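Local coordinates for catalase (Bacillus pumilus, PDB 4QOL) that breaks down hydrogen peroxide to water and oxygen at a buried haem, and also oxidises phenolic substrates in a peroxidase-like reaction, at the protoporphyrin IX containing Fe site, the interface of chains A and B and the interface of chains A and C. Coordinates in Å, arbitrary orientation; residue numbers count along the deposited sequence, not the author numbering. Chains: chain A/B/C, Catalase.

Contact 1: the protoporphyrin IX containing Fe site. Residues chain A 54-57, 94, 115, 128-130, 135, 140, 143, 198-200, 316, 332, 336, 339-340, 343-344, 347; chain B 47. With HEM (protoporphyrin IX containing Fe), chain D.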
loop_
_atom_site.group_PDB
_atom_site.type_symbol
_atom_site.label_atom_id
_atom_site.label_comp_id
_atom_site.label_asym_id
_atom_site.label_seq_id
_atom_site.Cartn_x
_atom_site.Cartn_y
_atom_site.Cartn_z
ATOM N N ARG A 54 -1.743 10.249 -11.051
ATOM C CA ARG A 54 -1.090 9.649 -12.212
ATOM C C ARG A 54 0.321 10.180 -12.428
ATOM O O ARG A 54 0.556 11.337 -12.255
ATOM C CB ARG A 54 -1.877 9.964 -13.506
ATOM C CG ARG A 54 -3.283 9.354 -13.523
ATOM C CD ARG A 54 -4.125 10.047 -14.601
ATOM N NE ARG A 54 -5.389 9.330 -14.762
ATOM C CZ ARG A 54 -6.426 9.387 -13.907
ATOM N NH1 ARG A 54 -6.354 10.083 -12.806
ATOM N NH2 ARG A 54 -7.577 8.652 -14.157
ATOM N N VAL A 55 1.234 9.288 -12.794
ATOM C CA VAL A 55 2.609 9.688 -12.949
ATOM C C VAL A 55 2.775 10.798 -14.029
ATOM O O VAL A 55 3.719 11.632 -13.946
ATOM C CB VAL A 55 3.523 8.480 -13.189
ATOM C CG1 VAL A 55 3.304 7.786 -14.510
ATOM C CG2 VAL A 55 5.009 8.843 -13.001
ATOM N N VAL A 56 1.967 10.701 -15.077
ATOM C CA VAL A 56 1.815 11.833 -16.049
ATOM C C VAL A 56 0.344 11.972 -16.320
ATOM O O VAL A 56 -0.432 11.042 -15.983
ATOM C CB VAL A 56 2.598 11.611 -17.381
ATOM C CG1 VAL A 56 4.093 11.780 -17.172
ATOM C CG2 VAL A 56 2.283 10.254 -17.970
ATOM N N HIS A 57 -0.070 13.078 -16.895
ATOM C CA HIS A 57 -1.510 13.411 -17.142
ATOM C C HIS A 57 -2.337 13.481 -15.861
ATOM O O HIS A 57 -3.507 13.094 -15.793
ATOM C CB HIS A 57 -2.140 12.462 -18.101
ATOM C CG HIS A 57 -1.516 12.468 -19.485
ATOM N ND1 HIS A 57 -2.167 12.988 -20.564
ATOM C CD2 HIS A 57 -0.379 11.922 -19.951
ATOM C CE1 HIS A 57 -1.436 12.801 -21.665
ATOM N NE2 HIS A 57 -0.347 12.144 -21.326
ATOM N N ARG A 94 -11.496 10.663 -20.685
ATOM C CA ARG A 94 -10.754 11.604 -19.833
ATOM C C ARG A 94 -9.769 12.438 -20.694
ATOM O O ARG A 94 -9.023 11.883 -21.503
ATOM C CB ARG A 94 -9.984 10.901 -18.727
ATOM C CG ARG A 94 -9.316 11.845 -17.736
ATOM C CD ARG A 94 -8.807 11.077 -16.496
ATOM N NE ARG A 94 -8.072 11.923 -15.545
ATOM C CZ ARG A 94 -6.804 12.314 -15.676
ATOM N NH1 ARG A 94 -6.099 12.039 -16.719
ATOM N NH2 ARG A 94 -6.251 13.037 -14.697
ATOM N N ALA A 115 -8.315 10.314 -23.950
ATOM C CA ALA A 115 -8.420 8.865 -23.640
ATOM C C ALA A 115 -9.868 8.414 -23.683
ATOM O O ALA A 115 -10.688 8.965 -22.972
ATOM C CB ALA A 115 -7.834 8.577 -22.249
ATOM N N VAL A 128 -6.161 5.267 -26.229
ATOM C CA VAL A 128 -5.512 6.202 -25.294
ATOM C C VAL A 128 -4.700 7.183 -26.144
ATOM O O VAL A 128 -3.486 7.005 -26.391
ATOM C CB VAL A 128 -4.654 5.483 -24.198
ATOM C CG1 VAL A 128 -4.145 6.513 -23.182
ATOM C CG2 VAL A 128 -5.444 4.350 -23.545
ATOM N N GLY A 129 -5.360 8.242 -26.597
ATOM C CA GLY A 129 -4.750 9.176 -27.521
ATOM C C GLY A 129 -4.228 10.452 -26.884
ATOM O O GLY A 129 -4.380 10.713 -25.682
ATOM N N ASN A 130 -3.703 11.337 -27.726
ATOM C CA ASN A 130 -3.408 12.727 -27.400
ATOM C C ASN A 130 -3.993 13.615 -28.476
ATOM O O ASN A 130 -4.340 13.106 -29.558
ATOM C CB ASN A 130 -1.872 12.987 -27.359
ATOM C CG ASN A 130 -1.218 12.718 -26.025
ATOM O OD1 ASN A 130 -1.848 12.614 -24.966
ATOM N ND2 ASN A 130 0.126 12.701 -26.064
ATOM N N PHE A 135 4.695 11.832 -31.518
ATOM C CA PHE A 135 5.323 11.923 -30.233
ATOM C C PHE A 135 6.783 12.360 -30.319
ATOM O O PHE A 135 7.374 12.382 -31.390
ATOM C CB PHE A 135 5.208 10.578 -29.471
ATOM C CG PHE A 135 5.060 10.729 -28.024
ATOM C CD1 PHE A 135 3.977 11.382 -27.506
ATOM C CD2 PHE A 135 6.003 10.221 -27.145
ATOM C CE1 PHE A 135 3.832 11.596 -26.147
ATOM C CE2 PHE A 135 5.868 10.377 -25.776
ATOM C CZ PHE A 135 4.753 11.013 -25.268
ATOM N N ALA A 140 9.911 3.181 -25.995
ATOM C CA ALA A 140 9.487 3.318 -24.603
ATOM C C ALA A 140 10.602 3.363 -23.575
ATOM O O ALA A 140 10.422 3.943 -22.472
ATOM C CB ALA A 140 8.509 2.173 -24.291
ATOM N N PHE A 143 11.091 6.820 -22.225
ATOM C CA PHE A 143 10.016 7.586 -21.694
ATOM C C PHE A 143 10.325 8.154 -20.314
ATOM O O PHE A 143 10.068 9.330 -20.086
ATOM C CB PHE A 143 8.696 6.834 -21.636
ATOM C CG PHE A 143 7.509 7.727 -21.290
ATOM C CD1 PHE A 143 7.020 8.607 -22.241
ATOM C CD2 PHE A 143 6.833 7.585 -20.115
ATOM C CE1 PHE A 143 5.880 9.328 -21.970
ATOM C CE2 PHE A 143 5.693 8.293 -19.856
ATOM C CZ PHE A 143 5.239 9.191 -20.741
ATOM N N GLY A 198 -4.918 8.889 -32.408
ATOM C CA GLY A 198 -4.425 7.660 -31.761
ATOM C C GLY A 198 -2.914 7.647 -31.680
ATOM O O GLY A 198 -2.355 6.891 -30.860
ATOM N N VAL A 199 -2.259 8.513 -32.495
ATOM C CA VAL A 199 -0.786 8.631 -32.600
ATOM C C VAL A 199 -0.135 7.435 -33.232
ATOM O O VAL A 199 0.353 7.531 -34.372
ATOM C CB VAL A 199 -0.082 9.007 -31.242
ATOM C CG1 VAL A 199 1.438 9.102 -31.401
ATOM C CG2 VAL A 199 -0.623 10.325 -30.719
ATOM N N HIS A 200 -0.194 6.260 -32.595
ATOM C CA HIS A 200 0.370 5.074 -33.191
ATOM C C HIS A 200 -0.457 4.526 -34.328
ATOM O O HIS A 200 -1.669 4.696 -34.386
ATOM C CB HIS A 200 0.456 3.910 -32.189
ATOM C CG HIS A 200 1.063 4.279 -30.854
ATOM N ND1 HIS A 200 2.411 4.496 -30.717
ATOM C CD2 HIS A 200 0.526 4.417 -29.620
ATOM C CE1 HIS A 200 2.686 4.833 -29.450
ATOM N NE2 HIS A 200 1.558 4.826 -28.769
ATOM N N PHE A 316 -7.145 3.641 -18.107
ATOM C CA PHE A 316 -7.112 3.313 -19.516
ATOM C C PHE A 316 -5.816 2.612 -19.816
ATOM O O PHE A 316 -4.769 2.987 -19.264
ATOM C CB PHE A 316 -7.158 4.574 -20.373
ATOM C CG PHE A 316 -8.326 5.487 -20.112
ATOM C CD1 PHE A 316 -8.282 6.410 -19.100
ATOM C CD2 PHE A 316 -9.446 5.456 -20.893
ATOM C CE1 PHE A 316 -9.343 7.281 -18.896
ATOM C CE2 PHE A 316 -10.526 6.295 -20.679
ATOM C CZ PHE A 316 -10.447 7.234 -19.670
ATOM N N LEU A 332 7.395 2.321 -29.140
ATOM C CA LEU A 332 6.849 3.232 -28.111
ATOM C C LEU A 332 5.528 2.605 -27.599
ATOM O O LEU A 332 5.397 2.366 -26.375
ATOM C CB LEU A 332 6.648 4.607 -28.747
ATOM C CG LEU A 332 6.312 5.697 -27.706
ATOM C CD1 LEU A 332 7.543 6.051 -26.877
ATOM C CD2 LEU A 332 5.755 6.861 -28.458
ATOM N N ARG A 336 4.054 0.825 -23.736
ATOM C CA ARG A 336 2.772 1.296 -23.133
ATOM C C ARG A 336 1.907 0.166 -22.777
ATOM O O ARG A 336 1.177 0.182 -21.804
ATOM C CB ARG A 336 2.046 2.255 -24.102
ATOM C CG ARG A 336 2.783 3.559 -24.403
ATOM C CD ARG A 336 2.012 4.427 -25.409
ATOM N NE ARG A 336 0.809 5.008 -24.763
ATOM C CZ ARG A 336 -0.263 5.440 -25.395
ATOM N NH1 ARG A 336 -0.324 5.333 -26.676
ATOM N NH2 ARG A 336 -1.278 5.974 -24.736
ATOM N N SER A 339 3.156 -0.569 -19.321
ATOM C CA SER A 339 3.272 0.461 -18.311
ATOM C C SER A 339 1.923 0.863 -17.740
ATOM O O SER A 339 1.833 1.124 -16.535
ATOM C CB SER A 339 4.057 1.663 -18.890
ATOM O OG SER A 339 3.904 2.825 -18.068
ATOM N N TYR A 340 0.837 0.860 -18.517
ATOM C CA TYR A 340 -0.409 1.362 -17.963
ATOM C C TYR A 340 -1.011 0.464 -16.905
ATOM O O TYR A 340 -1.276 0.906 -15.795
ATOM C CB TYR A 340 -1.402 1.761 -19.066
ATOM C CG TYR A 340 -1.060 2.917 -19.898
ATOM C CD1 TYR A 340 0.086 2.949 -20.691
ATOM C CD2 TYR A 340 -1.797 4.092 -19.824
ATOM C CE1 TYR A 340 0.456 4.040 -21.427
ATOM C CE2 TYR A 340 -1.477 5.190 -20.657
ATOM C CZ TYR A 340 -0.370 5.128 -21.477
ATOM O OH TYR A 340 -0.022 6.223 -22.280
ATOM N N THR A 343 1.230 0.576 -13.754
ATOM C CA THR A 343 1.125 1.738 -12.874
ATOM C C THR A 343 -0.242 1.688 -12.153
ATOM O O THR A 343 -0.353 2.136 -11.009
ATOM C CB THR A 343 1.366 3.053 -13.669
ATOM O OG1 THR A 343 1.637 4.108 -12.737
ATOM C CG2 THR A 343 0.148 3.515 -14.435
ATOM N N GLN A 344 -1.267 1.211 -12.859
ATOM C CA GLN A 344 -2.618 1.166 -12.315
ATOM C C GLN A 344 -2.798 0.194 -11.136
ATOM O O GLN A 344 -3.451 0.524 -10.135
ATOM C CB GLN A 344 -3.642 0.873 -13.398
ATOM C CG GLN A 344 -3.803 2.104 -14.317
ATOM C CD GLN A 344 -4.123 1.810 -15.732
ATOM O OE1 GLN A 344 -4.490 0.647 -16.089
ATOM N NE2 GLN A 344 -4.058 2.819 -16.559
ATOM N N ARG A 347 -1.322 2.456 -8.458
ATOM C CA ARG A 347 -2.027 3.679 -8.169
ATOM C C ARG A 347 -3.397 3.352 -7.512
ATOM O O ARG A 347 -3.886 4.083 -6.647
ATOM C CB ARG A 347 -2.251 4.464 -9.442
ATOM C CG ARG A 347 -3.006 5.759 -9.307
ATOM C CD ARG A 347 -2.894 6.644 -10.552
ATOM N NE ARG A 347 -3.554 6.130 -11.776
ATOM C CZ ARG A 347 -4.870 6.232 -12.029
ATOM N NH1 ARG A 347 -5.678 6.818 -11.117
ATOM N NH2 ARG A 347 -5.355 5.815 -13.203
ATOM N N ASP B 47 6.760 3.903 -13.008
ATOM C CA ASP B 47 5.299 3.653 -12.790
ATOM C C ASP B 47 4.869 3.796 -11.323
ATOM O O ASP B 47 3.675 3.948 -10.992
ATOM C CB ASP B 47 4.887 2.270 -13.306
ATOM C CG ASP B 47 4.866 2.142 -14.816
ATOM O OD1 ASP B 47 4.917 3.184 -15.503
ATOM O OD2 ASP B 47 4.883 0.982 -15.263
HETATM C CHA HEM D . -1.239 8.363 -18.840
HETATM C CHB HEM D . 2.889 5.921 -19.567
HETATM C CHC HEM D . 2.992 7.651 -24.236
HETATM C CHD HEM D . -1.468 9.417 -23.550
HETATM C C1A HEM D . -0.109 7.587 -18.634
HETATM C C2A HEM D . 0.267 6.978 -17.393
HETATM C C3A HEM D . 1.424 6.292 -17.602
HETATM C C4A HEM D . 1.759 6.466 -18.957
HETATM C CMA HEM D . 2.236 5.402 -16.707
HETATM C CAA HEM D . -0.532 7.068 -16.133
HETATM C CBA HEM D . -1.788 6.204 -16.369
HETATM C CGA HEM D . -2.595 6.043 -15.136
HETATM O O1A HEM D . -3.752 5.587 -15.251
HETATM O O2A HEM D . -2.105 6.250 -14.003
HETATM C C1B HEM D . 3.242 6.233 -20.910
HETATM C C2B HEM D . 4.434 5.724 -21.516
HETATM C C3B HEM D . 4.493 6.205 -22.798
HETATM C C4B HEM D . 3.271 6.992 -23.019
HETATM C CMB HEM D . 5.422 4.817 -20.829
HETATM C CAB HEM D . 5.487 5.955 -23.844
HETATM C CBB HEM D . 6.346 4.943 -23.696
HETATM C C1C HEM D . 1.767 8.282 -24.452
HETATM C C2C HEM D . 1.275 8.582 -25.701
HETATM C C3C HEM D . 0.033 9.102 -25.504
HETATM C C4C HEM D . -0.283 9.049 -24.126
HETATM C CMC HEM D . 2.063 8.444 -26.986
HETATM C CAC HEM D . -0.891 9.454 -26.529
HETATM C CBC HEM D . -0.776 8.834 -27.691
HETATM C C1D HEM D . -1.721 9.248 -22.180
HETATM C C2D HEM D . -2.962 9.730 -21.573
HETATM C C3D HEM D . -2.911 9.478 -20.261
HETATM C C4D HEM D . -1.624 8.817 -20.070
HETATM C CMD HEM D . -4.044 10.409 -22.359
HETATM C CAD HEM D . -3.957 9.770 -19.215
HETATM C CBD HEM D . -4.996 8.630 -19.316
HETATM C CGD HEM D . -6.029 8.984 -18.286
HETATM O O1D HEM D . -6.887 9.796 -18.614
HETATM O O2D HEM D . -6.024 8.471 -17.135
HETATM N NA HEM D . 0.815 7.238 -19.623
HETATM N NB HEM D . 2.612 6.963 -21.849
HETATM N NC HEM D . 0.792 8.494 -23.501
HETATM N ND HEM D . -0.938 8.703 -21.256
HETATM FE FE HEM D . 0.767 7.871 -21.546
HETATM O O HOH W 1 0.420 6.609 -12.613
HETATM O O HOH W 2 -6.467 11.832 -20.668
HETATM O O HOH W 3 -5.309 5.699 -17.178
#
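In this catalase haem pocket, where peroxide is broken down, a proximal tyrosine lies on one face of the haem and the catalytic distal histidine, A:His57, on the other; the haem is partly occupied and modelled in two conformers, one described here. A:Tyr340, on helix 331-348, puts its phenol oxygen OH 2.0 Å from HEM FE, giving, with the four pyrrole nitrogens, a nearly square pyramidal set. A:Arg336, bent at chi3 (72°), grips that oxygen side-on with NE and NH2, 2.8 Å from NH2 to OH; its charge is likely to favour a phenolate. A:Arg336 NH1 approaches within the ring plane of A:His200 and donates to NE2, and NH2 to A:Val128 O, so bonds at both NH ends restrict its rotation.

Stacking and face contacts cover both sides of the macrocycle. The A:His57 imidazole lies 3° from parallel over the ND pyrrole, centroids 3.4 Å apart, while A:Phe143 covers the NB pyrrole on the same side. A:Val56 CG2 presses on the NA pyrrole, and the A:Arg336 guanidinium covers NC from the proximal side.

Long, planar arginines suit the charged propionates. A:Arg347 grips one side-on, NH2 2.6 Å from HEM O1A, which also accepts from A:Gln344 NE2. The other takes A:Arg54 NE at 2.6 Å from HEM O2D and A:Arg94 NH1 at O1D; these guanidiniums lie face to face. From the neighbouring subunit, B:Asp47 OD1 accepts from A:Ser339 OG (2.8 Å) through its syn lone pair.

Contact 2: the interface of chains A and B. Residues chain A 26, 29-32; chain B 213, 329, 331, 334, 406.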
loop_
_atom_site.group_PDB
_atom_site.type_symbol
_atom_site.label_atom_id
_atom_site.label_comp_id
_atom_site.label_asym_id
_atom_site.label_seq_id
_atom_site.Cartn_x
_atom_site.Cartn_y
_atom_site.Cartn_z
ATOM N N ALA A 26 -12.915 15.157 28.981
ATOM C CA ALA A 26 -13.065 15.286 30.420
ATOM C C ALA A 26 -13.674 16.596 30.868
ATOM O O ALA A 26 -12.970 17.586 31.083
ATOM C CB ALA A 26 -11.706 15.063 31.091
ATOM N N ARG A 29 -14.325 21.341 28.941
ATOM C CA ARG A 29 -13.106 21.919 28.437
ATOM C C ARG A 29 -11.841 21.098 28.675
ATOM O O ARG A 29 -10.714 21.641 28.589
ATOM C CB ARG A 29 -12.893 23.350 29.004
ATOM C CG ARG A 29 -12.681 23.451 30.486
ATOM C CD ARG A 29 -12.280 24.859 30.869
ATOM N NE ARG A 29 -11.346 25.415 29.868
ATOM C CZ ARG A 29 -10.027 25.158 29.792
ATOM N NH1 ARG A 29 -9.427 24.356 30.683
ATOM N NH2 ARG A 29 -9.281 25.739 28.834
ATOM N N GLY A 30 -11.989 19.812 28.926
ATOM C CA GLY A 30 -10.827 19.015 29.267
ATOM C C GLY A 30 -10.264 18.367 28.014
ATOM O O GLY A 30 -10.797 18.537 26.915
ATOM N N PRO A 31 -9.186 17.551 28.204
ATOM C CA PRO A 31 -8.564 16.826 27.128
ATOM C C PRO A 31 -9.461 15.682 26.635
ATOM O O PRO A 31 -10.475 15.327 27.280
ATOM C CB PRO A 31 -7.295 16.280 27.764
ATOM C CG PRO A 31 -7.630 16.163 29.217
ATOM C CD PRO A 31 -8.500 17.340 29.479
ATOM N N SER A 32 -9.118 15.176 25.452
ATOM C CA SER A 32 -9.975 14.286 24.680
ATOM C C SER A 32 -9.697 12.819 25.046
ATOM O O SER A 32 -8.561 12.408 25.295
ATOM C CB SER A 32 -9.736 14.539 23.186
ATOM O OG SER A 32 -10.296 15.777 22.766
ATOM N N TYR B 213 0.599 28.552 30.467
ATOM C CA TYR B 213 0.155 28.576 29.080
ATOM C C TYR B 213 1.047 29.438 28.220
ATOM O O TYR B 213 1.552 30.497 28.667
ATOM C CB TYR B 213 -1.255 29.079 28.959
ATOM C CG TYR B 213 -2.390 28.213 29.491
ATOM C CD1 TYR B 213 -2.476 26.841 29.212
ATOM C CD2 TYR B 213 -3.478 28.812 30.178
ATOM C CE1 TYR B 213 -3.584 26.105 29.632
ATOM C CE2 TYR B 213 -4.562 28.074 30.627
ATOM C CZ TYR B 213 -4.607 26.722 30.345
ATOM O OH TYR B 213 -5.685 25.989 30.779
ATOM N N GLU B 329 -5.341 21.527 26.591
ATOM C CA GLU B 329 -6.647 20.889 26.456
ATOM C C GLU B 329 -7.484 21.307 25.213
ATOM O O GLU B 329 -8.584 20.790 24.991
ATOM C CB GLU B 329 -7.436 21.189 27.769
ATOM C CG GLU B 329 -7.326 22.652 28.203
ATOM C CD GLU B 329 -6.171 23.013 29.200
ATOM O OE1 GLU B 329 -6.485 23.786 30.153
ATOM O OE2 GLU B 329 -4.970 22.615 29.085
ATOM N N LYS B 331 -9.390 21.427 22.061
ATOM C CA LYS B 331 -9.990 20.230 21.462
ATOM C C LYS B 331 -9.623 20.064 20.004
ATOM O O LYS B 331 -9.777 18.988 19.448
ATOM C CB LYS B 331 -11.521 20.161 21.583
ATOM C CG LYS B 331 -12.053 20.189 22.981
ATOM C CD LYS B 331 -13.588 20.137 23.041
ATOM C CE LYS B 331 -14.127 20.498 24.410
ATOM N NZ LYS B 331 -15.608 20.454 24.397
ATOM N N GLN B 334 -6.125 18.596 20.254
ATOM C CA GLN B 334 -6.183 17.194 20.711
ATOM C C GLN B 334 -6.333 16.252 19.553
ATOM O O GLN B 334 -5.683 15.208 19.539
ATOM C CB GLN B 334 -7.292 16.996 21.752
ATOM C CG GLN B 334 -7.068 17.724 23.069
ATOM C CD GLN B 334 -6.204 16.965 24.073
ATOM O OE1 GLN B 334 -6.459 15.825 24.341
ATOM N NE2 GLN B 334 -5.196 17.602 24.608
ATOM N N LEU B 406 -7.740 17.889 35.954
ATOM C CA LEU B 406 -8.983 17.790 35.193
ATOM C C LEU B 406 -10.089 18.476 36.049
ATOM O O LEU B 406 -10.209 18.235 37.240
ATOM C CB LEU B 406 -9.364 16.327 34.977
ATOM C CG LEU B 406 -8.286 15.443 34.304
ATOM C CD1 LEU B 406 -8.649 13.964 34.371
ATOM C CD2 LEU B 406 -8.117 15.905 32.862
HETATM O O HOH W 4 -6.020 13.603 25.684
HETATM O O HOH W 5 -10.570 16.268 19.947
#
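B:Glu329 buries the most surface in this mixed polar and apolar patch between catalase subunits, where a short loop of chain A, residues 29-32, lies against chain B. Its CG is tucked between N and C of its own backbone (chi1 45°), and a bend at chi2 sets the carboxylate alongside A:Arg29. The two side chains run parallel, with their planes 71° apart. A:Arg29 NH1 meets B:Glu329 OE1 at 3.0 Å in an almost straight salt bridge (171° at H), in the guanidinium plane and on the anti lone pair. B:Tyr213 OH also donates to OE1, from above the carboxylate plane, so this second-shell phenol helps fix the acid's rotation. An alanine in place of B:Glu329 would remove the carboxylate and would probably leave both A:Arg29 and B:Tyr213 without their shared acceptor, loosening the loop.

A:Pro31, a rigid ring suited to a fixed turn of chain, crosses B:Leu406 obliquely, its CG 3.7 Å from the branch methyl CD2. Its CB rests near B:Gln334 OE1, which accepts from the backbone N of A:Ser32 at 3.0 Å, the donor standing above the amide plane. Water 4 joins that same oxygen to A:Ser32 O, and water 5 links A:Ser32 OG to B:Lys331 O.

In the fold, the chain A loop follows strand 25-26 and lies at the start of B helix 331-348, between B:Glu329 just before it and B:Gln334 in its first turn.

Contact 3: the interface of chains A and C. Residues chain A 354, 356, 373-375; chain C 351, 354, 356, 375.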
loop_
_atom_site.group_PDB
_atom_site.type_symbol
_atom_site.label_atom_id
_atom_site.label_comp_id
_atom_site.label_asym_id
_atom_site.label_seq_id
_atom_site.Cartn_x
_atom_site.Cartn_y
_atom_site.Cartn_z
ATOM N N ARG A 354 -12.254 -3.783 -11.012
ATOM C CA ARG A 354 -13.575 -3.811 -10.371
ATOM C C ARG A 354 -14.162 -2.487 -9.957
ATOM O O ARG A 354 -15.315 -2.399 -9.509
ATOM C CB ARG A 354 -13.498 -4.749 -9.149
ATOM C CG ARG A 354 -13.026 -6.178 -9.459
ATOM C CD ARG A 354 -13.915 -6.847 -10.505
ATOM N NE ARG A 354 -13.635 -8.290 -10.577
ATOM C CZ ARG A 354 -14.420 -9.185 -11.205
ATOM N NH1 ARG A 354 -15.535 -8.825 -11.797
ATOM N NH2 ARG A 354 -14.073 -10.448 -11.229
ATOM N N PRO A 356 -16.084 0.653 -10.561
ATOM C CA PRO A 356 -17.186 0.728 -11.560
ATOM C C PRO A 356 -16.866 1.342 -12.914
ATOM O O PRO A 356 -17.182 0.717 -13.938
ATOM C CB PRO A 356 -18.291 1.471 -10.822
ATOM C CG PRO A 356 -18.116 1.116 -9.392
ATOM C CD PRO A 356 -16.588 0.944 -9.179
ATOM N N MET A 373 -8.820 -5.560 -1.138
ATOM C CA MET A 373 -10.172 -5.074 -1.378
ATOM C C MET A 373 -10.913 -5.953 -2.368
ATOM O O MET A 373 -11.493 -5.464 -3.354
ATOM C CB MET A 373 -10.149 -3.569 -1.770
ATOM C CG MET A 373 -9.852 -2.665 -0.593
ATOM S SD MET A 373 -11.141 -2.490 0.645
ATOM C CE MET A 373 -12.482 -1.863 -0.404
ATOM N N THR A 374 -11.063 -7.218 -1.988
ATOM C CA THR A 374 -11.959 -8.121 -2.700
ATOM C C THR A 374 -13.391 -7.869 -2.255
ATOM O O THR A 374 -13.771 -8.227 -1.179
ATOM C CB THR A 374 -11.524 -9.583 -2.554
ATOM O OG1 THR A 374 -10.266 -9.783 -3.241
ATOM C CG2 THR A 374 -12.484 -10.518 -3.126
ATOM N N THR A 375 -14.175 -7.271 -3.140
ATOM C CA THR A 375 -15.563 -6.839 -2.819
ATOM C C THR A 375 -16.640 -7.559 -3.638
ATOM O O THR A 375 -17.833 -7.292 -3.400
ATOM C CB THR A 375 -15.747 -5.325 -3.093
ATOM O OG1 THR A 375 -15.543 -5.082 -4.494
ATOM C CG2 THR A 375 -14.820 -4.466 -2.234
ATOM N N ASN C 351 -11.052 1.554 3.084
ATOM C CA ASN C 351 -12.456 1.225 2.836
ATOM C C ASN C 351 -12.832 -0.212 3.223
ATOM O O ASN C 351 -13.799 -0.824 2.703
ATOM C CB ASN C 351 -12.880 1.558 1.397
ATOM C CG ASN C 351 -12.942 3.043 1.206
ATOM O OD1 ASN C 351 -13.581 3.714 2.000
ATOM N ND2 ASN C 351 -12.296 3.557 0.217
ATOM N N ARG C 354 -16.447 -1.647 3.640
ATOM C CA ARG C 354 -17.248 -1.928 2.471
ATOM C C ARG C 354 -17.066 -3.320 1.938
ATOM O O ARG C 354 -17.805 -3.781 1.048
ATOM C CB ARG C 354 -16.916 -0.927 1.338
ATOM C CG ARG C 354 -17.179 0.504 1.731
ATOM C CD ARG C 354 -18.623 0.732 2.153
ATOM N NE ARG C 354 -18.946 2.152 2.187
ATOM C CZ ARG C 354 -20.174 2.660 2.301
ATOM N NH1 ARG C 354 -21.236 1.889 2.385
ATOM N NH2 ARG C 354 -20.350 3.979 2.367
ATOM N N PRO C 356 -17.840 -7.027 1.870
ATOM C CA PRO C 356 -19.234 -7.502 2.283
ATOM C C PRO C 356 -19.414 -8.127 3.651
ATOM O O PRO C 356 -20.340 -7.747 4.373
ATOM C CB PRO C 356 -19.538 -8.500 1.190
ATOM C CG PRO C 356 -18.883 -7.926 -0.015
ATOM C CD PRO C 356 -17.594 -7.284 0.438
ATOM N N THR C 375 -15.529 1.716 -4.443
ATOM C CA THR C 375 -16.379 0.835 -5.285
ATOM C C THR C 375 -17.866 1.121 -5.165
ATOM O O THR C 375 -18.654 0.484 -5.903
ATOM C CB THR C 375 -16.160 -0.685 -4.998
ATOM O OG1 THR C 375 -16.514 -0.976 -3.652
ATOM C CG2 THR C 375 -14.691 -1.104 -5.287
#
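Loop 373-375 of chain A meets the short 3-10 helices 352-354 and 356-358 of chain C and C:Asn351 just before them, while C:Thr375 returns the contact to the matching elements of chain A under two-fold symmetry. The two threonines bury the most surface. They face each other tip to tip, A:Thr375 OG1 lying 4.1 Å from C:Thr375 CG2, and the reverse pair is equally spaced. In each, OG1 is wedged between N and C of its own backbone (chi1 62°), which turns hydroxyl and methyl together toward the partner. A small branched residue suits this meeting across the two-fold, because it can present a methyl opposite a hydroxyl.

Proline packs beside each threonine. C:Pro356 CG touches the backbone carbonyl A:Thr375 O at 3.6 Å, and its CD lies 3.9 Å from A:Thr375 CA; A:Pro356 repeats this on C:Thr375. A ring with fixed backbone torsion gives the short helix a firm, apolar face for the opposing main chain.

A:Met373 adds a flexible arm. Bent at chi2 (-71°) and chi3 (-58°), it crosses C:Asn351 obliquely and brings its methyl CE to 3.5 Å from C:Asn351 O and 3.9 Å from C:Asn351 CB. The bends let a long unbranched thioether fold to the shape of the neighbouring backbone.

The patch contributes loose van der Waals packing, without direct polar bonds between the chains, and probably helps hold the two subunits in register within the four-chain catalase assembly.

Helix 331-348 runs through two of the contacts, and the third lies just past its end: in chain A it carries the proximal tyrosine of contact 1, in chain B its first turn receives the loop in contact 2, and contact 3 uses the 3-10 helices that follow. Contact 1 lies about 51 Å from contact 2 and 25 Å from contact 3, measured between the centres of their C-alpha atoms; contacts 2 and 3 are about 38 Å apart. Contact 1 itself borrows a residue from chain B, so haem housing and subunit packing are joined. Subunit assembly would therefore probably help steady the proximal side of each haem.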